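Local structure of flagellar hook-associated protein (Burkholderia pseudomallei, 4UT1) at residues A[494-500]-A[510-514]; A[520-524]-A[550-554]. The protein probably serves as a structural component of the bacterial flagellum, at the junction between hook and filament. One frame throughout, in Å; residues are numbered along the deposited sequence.

Contact 1: A[494-500]-A[510-514]; sequences FPVGTTV and INITS
Ile512 packs with its whole side chain against residues 494-500. Ile512 CG1 lies 3.8 Å from Phe494 CB and 3.7 Å from Val500 CG2, while Ile512 CG2 lies 3.3 Å from Pro495 O. With CG1 anti to the carbonyl carbon (chi1 -55°) and chi2 at -67°, Ile512 CD1 sits 3.9 Å from both Phe494 CB and Val500 CG2. On one face of the Phe494 ring Val500 CG2 rests, offset toward the rim. Backbone bonds flank this apolar packing: Ile512 N donates to Thr498 O, and Gly497 N to Ile512 O. These bonds extend the antiparallel hairpin of strands 498-502 and 508-511, in which Val500 and Ile510 form a hydrogen-bonded pair and Thr499 and Asn511 a non-hydrogen-bonded one. In the latter pair the side chains run side by side, and Thr499 OG1 donates to Asn511 OD1 at 2.7 Å, in the carbonyl plane; Thr499 OG1 also bonds Thr534 OG1. A type II turn from Pro495 to Thr498 leads into the first strand, with Gly497 at positive phi (80°), and Thr498 OG1 donates to Pro495 O at 2.8 Å. Farther out, Val519 touches both Phe494 and Ile512, and Ile531 of strand 527-533 lies against Phe494 and Thr498.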
ATOM      1  N   PHE A 494      -8.164  27.924 -34.656  1.00 13.73           N
ATOM      2  CA  PHE A 494      -7.848  27.458 -33.306  1.00 12.43           C
ATOM      3  C   PHE A 494      -7.939  28.633 -32.338  1.00 12.70           C
ATOM      4  O   PHE A 494      -7.836  29.790 -32.749  1.00 16.34           O
ATOM      5  CB  PHE A 494      -6.459  26.810 -33.253  1.00 14.10           C
ATOM      6  CG  PHE A 494      -6.324  25.577 -34.113  1.00 16.06           C
ATOM      7  CD1 PHE A 494      -5.934  25.679 -35.443  1.00 16.47           C
ATOM      8  CD2 PHE A 494      -6.604  24.316 -33.593  1.00 14.31           C
ATOM      9  CE1 PHE A 494      -5.812  24.542 -36.242  1.00 14.97           C
ATOM     10  CE2 PHE A 494      -6.478  23.176 -34.376  1.00 15.61           C
ATOM     11  CZ  PHE A 494      -6.084  23.290 -35.709  1.00 17.75           C
ATOM     12  N   PRO A 495      -8.151  28.344 -31.042  1.00 16.65           N
ATOM     13  CA  PRO A 495      -8.207  29.408 -30.033  1.00 16.62           C
ATOM     14  C   PRO A 495      -6.848  30.082 -29.832  1.00 15.91           C
ATOM     15  O   PRO A 495      -5.819  29.393 -29.802  1.00 15.10           O
ATOM     16  CB  PRO A 495      -8.640  28.666 -28.754  1.00 19.43           C
ATOM     17  CG  PRO A 495      -9.175  27.336 -29.222  1.00 20.09           C
ATOM     18  CD  PRO A 495      -8.402  27.015 -30.463  1.00 17.54           C
ATOM     19  N   VAL A 496      -6.841  31.405 -29.701  1.00 19.72           N
ATOM     20  CA  VAL A 496      -5.582  32.128 -29.489  1.00 20.76           C
ATOM     21  C   VAL A 496      -5.028  31.704 -28.146  1.00 20.07           C
ATOM     22  O   VAL A 496      -5.789  31.366 -27.231  1.00 25.17           O
ATOM     23  CB  VAL A 496      -5.751  33.657 -29.521  1.00 25.44           C
ATOM     24  CG1 VAL A 496      -6.331  34.102 -30.849  1.00 23.89           C
ATOM     25  CG2 VAL A 496      -6.615  34.130 -28.359  1.00 29.56           C
ATOM     26  N   GLY A 497      -3.705  31.675 -28.042  1.00 17.18           N
ATOM     27  CA  GLY A 497      -3.056  31.319 -26.799  1.00 17.33           C
ATOM     28  C   GLY A 497      -3.005  29.831 -26.547  1.00 16.73           C
ATOM     29  O   GLY A 497      -2.711  29.391 -25.440  1.00 16.69           O
ATOM     30  N   THR A 498      -3.302  29.034 -27.569  1.00 14.33           N
ATOM     31  CA  THR A 498      -3.125  27.608 -27.431  1.00 17.37           C
ATOM     32  C   THR A 498      -1.947  27.156 -28.259  1.00 15.00           C
ATOM     33  O   THR A 498      -1.483  27.860 -29.169  1.00 15.66           O
ATOM     34  CB  THR A 498      -4.381  26.814 -27.851  1.00 13.02           C
ATOM     35  OG1 THR A 498      -4.610  26.965 -29.258  1.00 15.67           O
ATOM     36  CG2 THR A 498      -5.611  27.312 -27.099  1.00 21.20           C
ATOM     37  N   THR A 499      -1.462  25.972 -27.930  1.00 16.76           N
ATOM     38  CA  THR A 499      -0.425  25.321 -28.709  1.00 17.64           C
ATOM     39  C   THR A 499      -0.996  24.025 -29.254  1.00 15.64           C
ATOM     40  O   THR A 499      -1.558  23.225 -28.503  1.00 15.74           O
ATOM     41  CB  THR A 499       0.832  25.054 -27.863  1.00 17.06           C
ATOM     42  OG1 THR A 499       1.468  26.298 -27.557  1.00 16.02           O
ATOM     43  CG2 THR A 499       1.809  24.162 -28.615  1.00 19.44           C
ATOM     44  N   VAL A 500      -0.896  23.834 -30.565  1.00 15.25           N
ATOM     45  CA  VAL A 500      -1.387  22.621 -31.195  1.00 15.07           C
ATOM     46  C   VAL A 500      -0.223  21.655 -31.437  1.00 18.75           C
ATOM     47  O   VAL A 500       0.785  22.005 -32.066  1.00 19.13           O
ATOM     48  CB  VAL A 500      -2.126  22.922 -32.536  1.00 12.85           C
ATOM     49  CG1 VAL A 500      -2.577  21.648 -33.197  1.00 13.96           C
ATOM     50  CG2 VAL A 500      -3.317  23.847 -32.301  1.00 11.88           C
ATOM     51  N   ILE A 510       2.783  23.844 -32.678  1.00 18.61           N
ATOM     52  CA  ILE A 510       2.560  25.142 -33.282  1.00 16.89           C
ATOM     53  C   ILE A 510       1.844  26.047 -32.299  1.00 18.85           C
ATOM     54  O   ILE A 510       0.791  25.686 -31.753  1.00 17.75           O
ATOM     55  CB  ILE A 510       1.732  25.017 -34.581  1.00 18.82           C
ATOM     56  CG1 ILE A 510       2.560  24.298 -35.649  1.00 18.24           C
ATOM     57  CG2 ILE A 510       1.258  26.389 -35.066  1.00 18.64           C
ATOM     58  CD1 ILE A 510       1.778  23.932 -36.882  1.00 21.52           C
ATOM     59  N   ASN A 511       2.426  27.215 -32.059  1.00 15.77           N
ATOM     60  CA  ASN A 511       1.783  28.214 -31.215  1.00 17.70           C
ATOM     61  C   ASN A 511       0.754  29.019 -32.007  1.00 18.97           C
ATOM     62  O   ASN A 511       1.080  29.667 -32.995  1.00 17.85           O
ATOM     63  CB  ASN A 511       2.829  29.148 -30.586  1.00 19.95           C
ATOM     64  CG  ASN A 511       3.801  28.420 -29.654  1.00 21.24           C
ATOM     65  OD1 ASN A 511       3.424  27.492 -28.933  1.00 17.58           O
ATOM     66  ND2 ASN A 511       5.060  28.854 -29.660  1.00 22.02           N
ATOM     67  N   ILE A 512      -0.494  28.975 -31.563  1.00 15.85           N
ATOM     68  CA  ILE A 512      -1.587  29.694 -32.212  1.00 17.25           C
ATOM     69  C   ILE A 512      -1.660  31.124 -31.687  1.00 18.37           C
ATOM     70  O   ILE A 512      -1.856  31.326 -30.492  1.00 16.15           O
ATOM     71  CB  ILE A 512      -2.936  28.977 -31.956  1.00 13.92           C
ATOM     72  CG1 ILE A 512      -2.855  27.516 -32.412  1.00 15.10           C
ATOM     73  CG2 ILE A 512      -4.081  29.732 -32.610  1.00 13.53           C
ATOM     74  CD1 ILE A 512      -2.698  27.340 -33.918  1.00 14.23           C
ATOM     75  N   THR A 513      -1.476  32.125 -32.547  1.00 16.53           N
ATOM     76  CA  THR A 513      -1.492  33.485 -32.029  1.00 19.91           C
ATOM     77  C   THR A 513      -2.657  34.295 -32.585  1.00 21.02           C
ATOM     78  O   THR A 513      -2.892  35.423 -32.152  1.00 24.20           O
ATOM     79  CB  THR A 513      -0.147  34.222 -32.292  1.00 20.81           C
ATOM     80  OG1 THR A 513       0.246  34.056 -33.659  1.00 21.48           O
ATOM     81  CG2 THR A 513       0.944  33.672 -31.373  1.00 24.71           C
ATOM     82  N   SER A 514      -3.404  33.721 -33.526  1.00 19.56           N
ATOM     83  CA  SER A 514      -4.665  34.331 -33.933  1.00 19.15           C
ATOM     84  C   SER A 514      -5.578  33.313 -34.597  1.00 19.23           C
ATOM     85  O   SER A 514      -5.188  32.166 -34.813  1.00 17.31           O
ATOM     86  CB  SER A 514      -4.429  35.509 -34.875  1.00 23.41           C
ATOM     87  OG  SER A 514      -4.529  35.107 -36.221  1.00 19.29           O
TER
HETATM   88  O   HOH W   1      -5.856  29.240 -35.935  1.00 15.60           O

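Contact 2: A[520-524]-A[550-554]; sequences PYDPS and LSGTP. With EDO (1,2-ethanediol), chain I.
Two loops meet here in the D3 domain: the one that follows strand 519-520 and the one that leaves the end of strand 546-551. Tyr521 carries the contact. Its CG is anti to the backbone N (chi1 178°), which brings the ring across to residues 550-554, and Tyr521 OH donates to Gly552 O at 2.8 Å, tilted modestly from the carbonyl plane. Leu550 runs roughly perpendicular to the tyrosine side chain and sets CD2 over one face of the Tyr521 ring, 3.8 Å from the ring centroid and 17° off the normal, the geometry of a CH-pi contact. Pro554 CD approaches obliquely, 3.8 Å from Tyr521 CE2. Beside the tyrosine, Pro523 CB touches Thr553 OG1 at 3.4 Å, and a water spans the loops by donating to Pro523 O and accepting from Gly552 N. Residues 522-524 form an Asx turn: Asp522 OD1 accepts from Ser524 N at 3.0 Å and from Ser524 OG at 2.6 Å, both from above the same face of the carboxylate plane. An ethanediol, presumably carried over from crystallisation, accepts from Asp522 N through O2 at 2.7 Å. Backbone bonds tie Tyr521 to Lys489 just before strand 490-492, Leu550 to Ala527 of strand 527-533 and Ser551 to Val463 of strand 463-470, while Tyr484 of strand 480-485 touches Pro523 and Pro554, and Phe560 of strand 559-564 packs on Leu550 and Pro554.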
ATOM      1  N   PRO A 520      -0.588  22.727 -40.418  1.00 15.31           N
ATOM      2  CA  PRO A 520      -0.530  21.892 -41.626  1.00 18.71           C
ATOM      3  C   PRO A 520      -1.378  20.643 -41.487  1.00 17.70           C
ATOM      4  O   PRO A 520      -1.385  20.030 -40.421  1.00 18.10           O
ATOM      5  CB  PRO A 520       0.954  21.513 -41.736  1.00 21.14           C
ATOM      6  CG  PRO A 520       1.679  22.412 -40.755  1.00 25.98           C
ATOM      7  CD  PRO A 520       0.687  22.722 -39.683  1.00 20.33           C
ATOM      8  N   TYR A 521      -2.083  20.279 -42.555  1.00 16.00           N
ATOM      9  CA  TYR A 521      -2.843  19.035 -42.576  1.00 20.25           C
ATOM     10  C   TYR A 521      -2.592  18.306 -43.883  1.00 20.82           C
ATOM     11  O   TYR A 521      -2.783  18.871 -44.973  1.00 20.27           O
ATOM     12  CB  TYR A 521      -4.340  19.276 -42.396  1.00 18.33           C
ATOM     13  CG  TYR A 521      -5.100  17.971 -42.475  1.00 20.36           C
ATOM     14  CD1 TYR A 521      -5.087  17.077 -41.409  1.00 19.42           C
ATOM     15  CD2 TYR A 521      -5.783  17.611 -43.630  1.00 21.25           C
ATOM     16  CE1 TYR A 521      -5.754  15.868 -41.481  1.00 20.16           C
ATOM     17  CE2 TYR A 521      -6.454  16.405 -43.711  1.00 19.84           C
ATOM     18  CZ  TYR A 521      -6.438  15.539 -42.645  1.00 19.28           C
ATOM     19  OH  TYR A 521      -7.103  14.342 -42.734  1.00 19.70           O
ATOM     20  N   ASP A 522      -2.129  17.069 -43.755  1.00 17.66           N
ATOM     21  CA  ASP A 522      -1.836  16.201 -44.889  1.00 19.49           C
ATOM     22  C   ASP A 522      -2.890  15.096 -44.980  1.00 22.60           C
ATOM     23  O   ASP A 522      -2.888  14.162 -44.176  1.00 21.71           O
ATOM     24  CB  ASP A 522      -0.432  15.608 -44.737  1.00 24.46           C
ATOM     25  CG  ASP A 522       0.037  14.852 -45.971  1.00 27.10           C
ATOM     26  OD1 ASP A 522      -0.794  14.481 -46.822  1.00 26.34           O
ATOM     27  OD2 ASP A 522       1.259  14.617 -46.081  1.00 33.27           O
ATOM     28  N   PRO A 523      -3.797  15.202 -45.965  1.00 23.21           N
ATOM     29  CA  PRO A 523      -4.875  14.219 -46.136  1.00 22.96           C
ATOM     30  C   PRO A 523      -4.365  12.798 -46.337  1.00 23.09           C
ATOM     31  O   PRO A 523      -5.109  11.843 -46.089  1.00 23.05           O
ATOM     32  CB  PRO A 523      -5.608  14.715 -47.390  1.00 21.89           C
ATOM     33  CG  PRO A 523      -5.291  16.197 -47.454  1.00 21.35           C
ATOM     34  CD  PRO A 523      -3.865  16.284 -46.964  1.00 22.24           C
ATOM     35  N   SER A 524      -3.121  12.654 -46.777  1.00 21.47           N
ATOM     36  CA  SER A 524      -2.567  11.330 -47.015  1.00 26.68           C
ATOM     37  C   SER A 524      -2.210  10.679 -45.691  1.00 27.92           C
ATOM     38  O   SER A 524      -2.082   9.458 -45.599  1.00 27.41           O
ATOM     39  CB  SER A 524      -1.335  11.395 -47.927  1.00 28.98           C
ATOM     40  OG  SER A 524      -0.212  11.958 -47.272  1.00 27.01           O
ATOM     41  N   LEU A 550      -8.195  14.010 -37.106  1.00 14.81           N
ATOM     42  CA  LEU A 550      -8.812  14.242 -38.413  1.00 15.41           C
ATOM     43  C   LEU A 550      -8.188  13.325 -39.458  1.00 16.95           C
ATOM     44  O   LEU A 550      -6.971  13.165 -39.510  1.00 18.86           O
ATOM     45  CB  LEU A 550      -8.655  15.703 -38.829  1.00 17.01           C
ATOM     46  CG  LEU A 550      -9.250  16.161 -40.166  1.00 19.12           C
ATOM     47  CD1 LEU A 550     -10.777  16.072 -40.154  1.00 16.99           C
ATOM     48  CD2 LEU A 550      -8.775  17.576 -40.465  1.00 19.12           C
ATOM     49  N   SER A 551      -9.025  12.708 -40.281  1.00 15.76           N
ATOM     50  CA  SER A 551      -8.524  11.924 -41.396  1.00 15.25           C
ATOM     51  C   SER A 551      -9.354  12.290 -42.616  1.00 18.86           C
ATOM     52  O   SER A 551     -10.315  13.046 -42.507  1.00 17.64           O
ATOM     53  CB  SER A 551      -8.597  10.426 -41.104  1.00 22.46           C
ATOM     54  OG  SER A 551      -9.938  10.004 -41.003  1.00 26.13           O
ATOM     55  N   GLY A 552      -8.980  11.765 -43.774  1.00 19.67           N
ATOM     56  CA  GLY A 552      -9.702  12.075 -44.995  1.00 19.23           C
ATOM     57  C   GLY A 552      -9.321  13.409 -45.615  1.00 20.59           C
ATOM     58  O   GLY A 552      -8.385  14.088 -45.165  1.00 17.83           O
ATOM     59  N   THR A 553     -10.067  13.789 -46.650  1.00 17.49           N
ATOM     60  CA  THR A 553      -9.765  14.992 -47.416  1.00 15.25           C
ATOM     61  C   THR A 553     -10.903  16.003 -47.354  1.00 16.20           C
ATOM     62  O   THR A 553     -11.874  15.899 -48.118  1.00 15.36           O
ATOM     63  CB  THR A 553      -9.482  14.642 -48.886  1.00 14.91           C
ATOM     64  OG1 THR A 553      -8.425  13.675 -48.946  1.00 18.34           O
ATOM     65  CG2 THR A 553      -9.082  15.883 -49.679  1.00 17.95           C
ATOM     66  N   PRO A 554     -10.789  16.994 -46.453  1.00 13.77           N
ATOM     67  CA  PRO A 554     -11.817  18.038 -46.433  1.00 12.43           C
ATOM     68  C   PRO A 554     -11.781  18.831 -47.744  1.00 16.10           C
ATOM     69  O   PRO A 554     -10.712  18.946 -48.339  1.00 15.86           O
ATOM     70  CB  PRO A 554     -11.412  18.926 -45.248  1.00 14.25           C
ATOM     71  CG  PRO A 554     -10.313  18.163 -44.507  1.00 14.53           C
ATOM     72  CD  PRO A 554      -9.667  17.304 -45.546  1.00 15.55           C
TER
HETATM   73  C1  EDO I1635       0.973  16.581 -41.435  1.00 27.06           C
HETATM   74  O1  EDO I1635       0.555  17.878 -40.997  1.00 33.41           O
HETATM   75  C2  EDO I1635      -0.038  15.560 -40.927  1.00 32.62           C
HETATM   76  O2  EDO I1635      -1.354  15.879 -41.404  1.00 22.50           O
HETATM   77  O   HOH W   2      -6.407  10.557 -43.751  1.00 21.67           O

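Along the chain, contact 1 comes first: residues 494-500 and 510-514 close a short hairpin loop, with nine residues between the segments. The chain then runs through strand 519-520 into contact 2, whose segments 520-524 and 550-554 close a longer loop of 25 residues that includes strand 527-533. The two loops are therefore in series, neither nested nor crossed. Their centres lie 19 Å apart, yet they touch where Ile510 CD1 packs on Pro520 CD. Both contacts reach one antiparallel sheet, contact 1 through its edge hairpin and contact 2 through strand 546-551; strand 519-520, which leads into contact 2, belongs to a second sheet of the same D3 domain.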